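Local atomic coordinates of BldN (Streptomyces venezuelae, PDB entry 6DXO), a protein that probably serves as the anti-sigma factor RsbN of the RsbN-BldN complex, with this N-terminal part binding and restraining the ECF sigma factor BldN. Residues Q16-R21 with K42-A47. Residues are numbered along the deposited sequence; the frame is centred on the assembly and turned at random.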
loop_
_atom_site.group_PDB
_atom_site.type_symbol
_atom_site.label_atom_id
_atom_site.label_comp_id
_atom_site.label_asym_id
_atom_site.label_seq_id
_atom_site.Cartn_x
_atom_site.Cartn_y
_atom_site.Cartn_z
ATOM N N GLN B 16 -24.891 -1.882 -10.286
ATOM C CA GLN B 16 -25.030 -3.037 -9.406
ATOM C C GLN B 16 -24.366 -4.282 -9.990
ATOM O O GLN B 16 -23.783 -5.084 -9.263
ATOM C CB GLN B 16 -26.505 -3.315 -9.113
ATOM C CG GLN B 16 -26.715 -4.416 -8.098
ATOM C CD GLN B 16 -26.035 -4.117 -6.778
ATOM O OE1 GLN B 16 -25.449 -5.000 -6.154
ATOM N NE2 GLN B 16 -26.113 -2.866 -6.345
ATOM N N ALA B 17 -24.463 -4.438 -11.306
ATOM C CA ALA B 17 -23.825 -5.551 -11.995
ATOM C C ALA B 17 -22.299 -5.469 -11.906
ATOM O O ALA B 17 -21.629 -6.480 -11.696
ATOM C CB ALA B 17 -24.268 -5.597 -13.443
ATOM N N LEU B 18 -21.749 -4.268 -12.069
ATOM C CA LEU B 18 -20.299 -4.093 -12.008
ATOM C C LEU B 18 -19.757 -4.542 -10.659
ATOM O O LEU B 18 -18.772 -5.279 -10.591
ATOM C CB LEU B 18 -19.908 -2.639 -12.270
ATOM C CG LEU B 18 -20.039 -2.163 -13.716
ATOM C CD1 LEU B 18 -19.898 -0.653 -13.790
ATOM C CD2 LEU B 18 -19.014 -2.851 -14.606
ATOM N N GLU B 19 -20.402 -4.093 -9.588
ATOM C CA GLU B 19 -20.032 -4.522 -8.248
ATOM C C GLU B 19 -19.955 -6.046 -8.199
ATOM O O GLU B 19 -18.982 -6.616 -7.705
ATOM C CB GLU B 19 -21.045 -4.012 -7.220
ATOM C CG GLU B 19 -21.089 -2.500 -7.077
ATOM C CD GLU B 19 -22.140 -2.033 -6.087
ATOM O OE1 GLU B 19 -23.176 -2.718 -5.943
ATOM O OE2 GLU B 19 -21.929 -0.981 -5.448
ATOM N N ASP B 20 -20.989 -6.696 -8.723
ATOM C CA ASP B 20 -21.047 -8.150 -8.746
ATOM C C ASP B 20 -19.878 -8.711 -9.537
ATOM O O ASP B 20 -19.263 -9.699 -9.142
ATOM C CB ASP B 20 -22.364 -8.621 -9.366
ATOM C CG ASP B 20 -23.556 -8.399 -8.451
ATOM O OD1 ASP B 20 -23.406 -7.697 -7.430
ATOM O OD2 ASP B 20 -24.645 -8.924 -8.761
ATOM N N ARG B 21 -19.576 -8.071 -10.660
ATOM C CA ARG B 21 -18.510 -8.530 -11.537
ATOM C C ARG B 21 -17.143 -8.088 -11.028
ATOM O O ARG B 21 -16.334 -8.911 -10.605
ATOM C CB ARG B 21 -18.736 -8.023 -12.962
ATOM C CG ARG B 21 -17.806 -8.650 -13.975
ATOM C CD ARG B 21 -17.880 -10.164 -13.893
ATOM N NE ARG B 21 -16.892 -10.798 -14.756
ATOM C CZ ARG B 21 -15.639 -11.051 -14.392
ATOM N NH1 ARG B 21 -15.220 -10.721 -13.178
ATOM N NH2 ARG B 21 -14.804 -11.631 -15.243
ATOM N N LYS B 42 -23.130 -7.015 -22.832
ATOM C CA LYS B 42 -22.064 -6.489 -23.667
ATOM C C LYS B 42 -21.322 -5.391 -22.913
ATOM O O LYS B 42 -20.096 -5.303 -22.969
ATOM C CB LYS B 42 -22.620 -5.959 -24.991
ATOM C CG LYS B 42 -21.548 -5.505 -25.972
ATOM C CD LYS B 42 -20.502 -6.590 -26.196
ATOM C CE LYS B 42 -19.391 -6.101 -27.114
ATOM N NZ LYS B 42 -18.340 -7.138 -27.338
ATOM N N LEU B 43 -22.075 -4.564 -22.197
ATOM C CA LEU B 43 -21.488 -3.488 -21.408
ATOM C C LEU B 43 -20.546 -4.046 -20.351
ATOM O O LEU B 43 -19.434 -3.552 -20.174
ATOM C CB LEU B 43 -22.584 -2.650 -20.750
ATOM C CG LEU B 43 -23.571 -1.974 -21.702
ATOM C CD1 LEU B 43 -24.580 -1.152 -20.915
ATOM C CD2 LEU B 43 -22.840 -1.108 -22.717
ATOM N N LEU B 44 -20.997 -5.079 -19.650
ATOM C CA LEU B 44 -20.193 -5.705 -18.610
ATOM C C LEU B 44 -18.925 -6.322 -19.189
ATOM O O LEU B 44 -17.866 -6.275 -18.569
ATOM C CB LEU B 44 -21.006 -6.766 -17.863
ATOM C CG LEU B 44 -22.078 -6.246 -16.898
ATOM C CD1 LEU B 44 -22.979 -7.375 -16.414
ATOM C CD2 LEU B 44 -21.438 -5.523 -15.718
ATOM N N ALA B 45 -19.040 -6.890 -20.386
ATOM C CA ALA B 45 -17.901 -7.517 -21.045
ATOM C C ALA B 45 -16.840 -6.481 -21.397
ATOM O O ALA B 45 -15.637 -6.755 -21.319
ATOM C CB ALA B 45 -18.353 -8.268 -22.295
ATOM N N LEU B 46 -17.289 -5.294 -21.791
ATOM C CA LEU B 46 -16.377 -4.211 -22.125
ATOM C C LEU B 46 -15.657 -3.714 -20.872
ATOM O O LEU B 46 -14.442 -3.512 -20.885
ATOM C CB LEU B 46 -17.124 -3.066 -22.812
ATOM C CG LEU B 46 -17.757 -3.411 -24.160
ATOM C CD1 LEU B 46 -18.688 -2.303 -24.631
ATOM C CD2 LEU B 46 -16.682 -3.691 -25.199
ATOM N N ALA B 47 -16.411 -3.526 -19.792
ATOM C CA ALA B 47 -15.832 -3.093 -18.524
ATOM C C ALA B 47 -14.832 -4.119 -18.000
ATOM O O ALA B 47 -13.791 -3.756 -17.449
ATOM C CB ALA B 47 -16.918 -2.834 -17.496
#
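L44 opens its isopropyl fork against the methyl of A17. That small bump, A17 CB, fits into the notch of the fork, 3.6 Å from L44 CD2 and 3.7 Å from L44 CD1, so both branches straddle it. CG of L44 lies anti to its own carbonyl carbon (chi1 -73°), a torsion that swings the fork over to the facing helix. L44 CD2 does double duty: it also meets L18 CD2, 3.8 Å away, where the two leucines meet at a slant. L18 CD2 in turn fills the dip between L44 and A47, lying 3.6 Å from A47 CB. The result is a short zigzag of methyls, with an alanine at each end and the leucines between. Cutting L44 back to an alanine would probably leave A17 CB facing a gap and L18 CD2 with A47 as its sole partner across the contact. All four side chains stay partly exposed, so this is a thin apolar seam at the surface, joining the end of helix 3-20 to helix 41-51. The axes of 16-20 and 42-47 run in broadly the same direction, 47° apart, and come within 10.5 Å. One turn back along helix 3-20, F14 extends the seam by touching L43 and L44; residues 22-38, in the link between the two helices, are not modelled, and helix 60-78 follows farther along the chain.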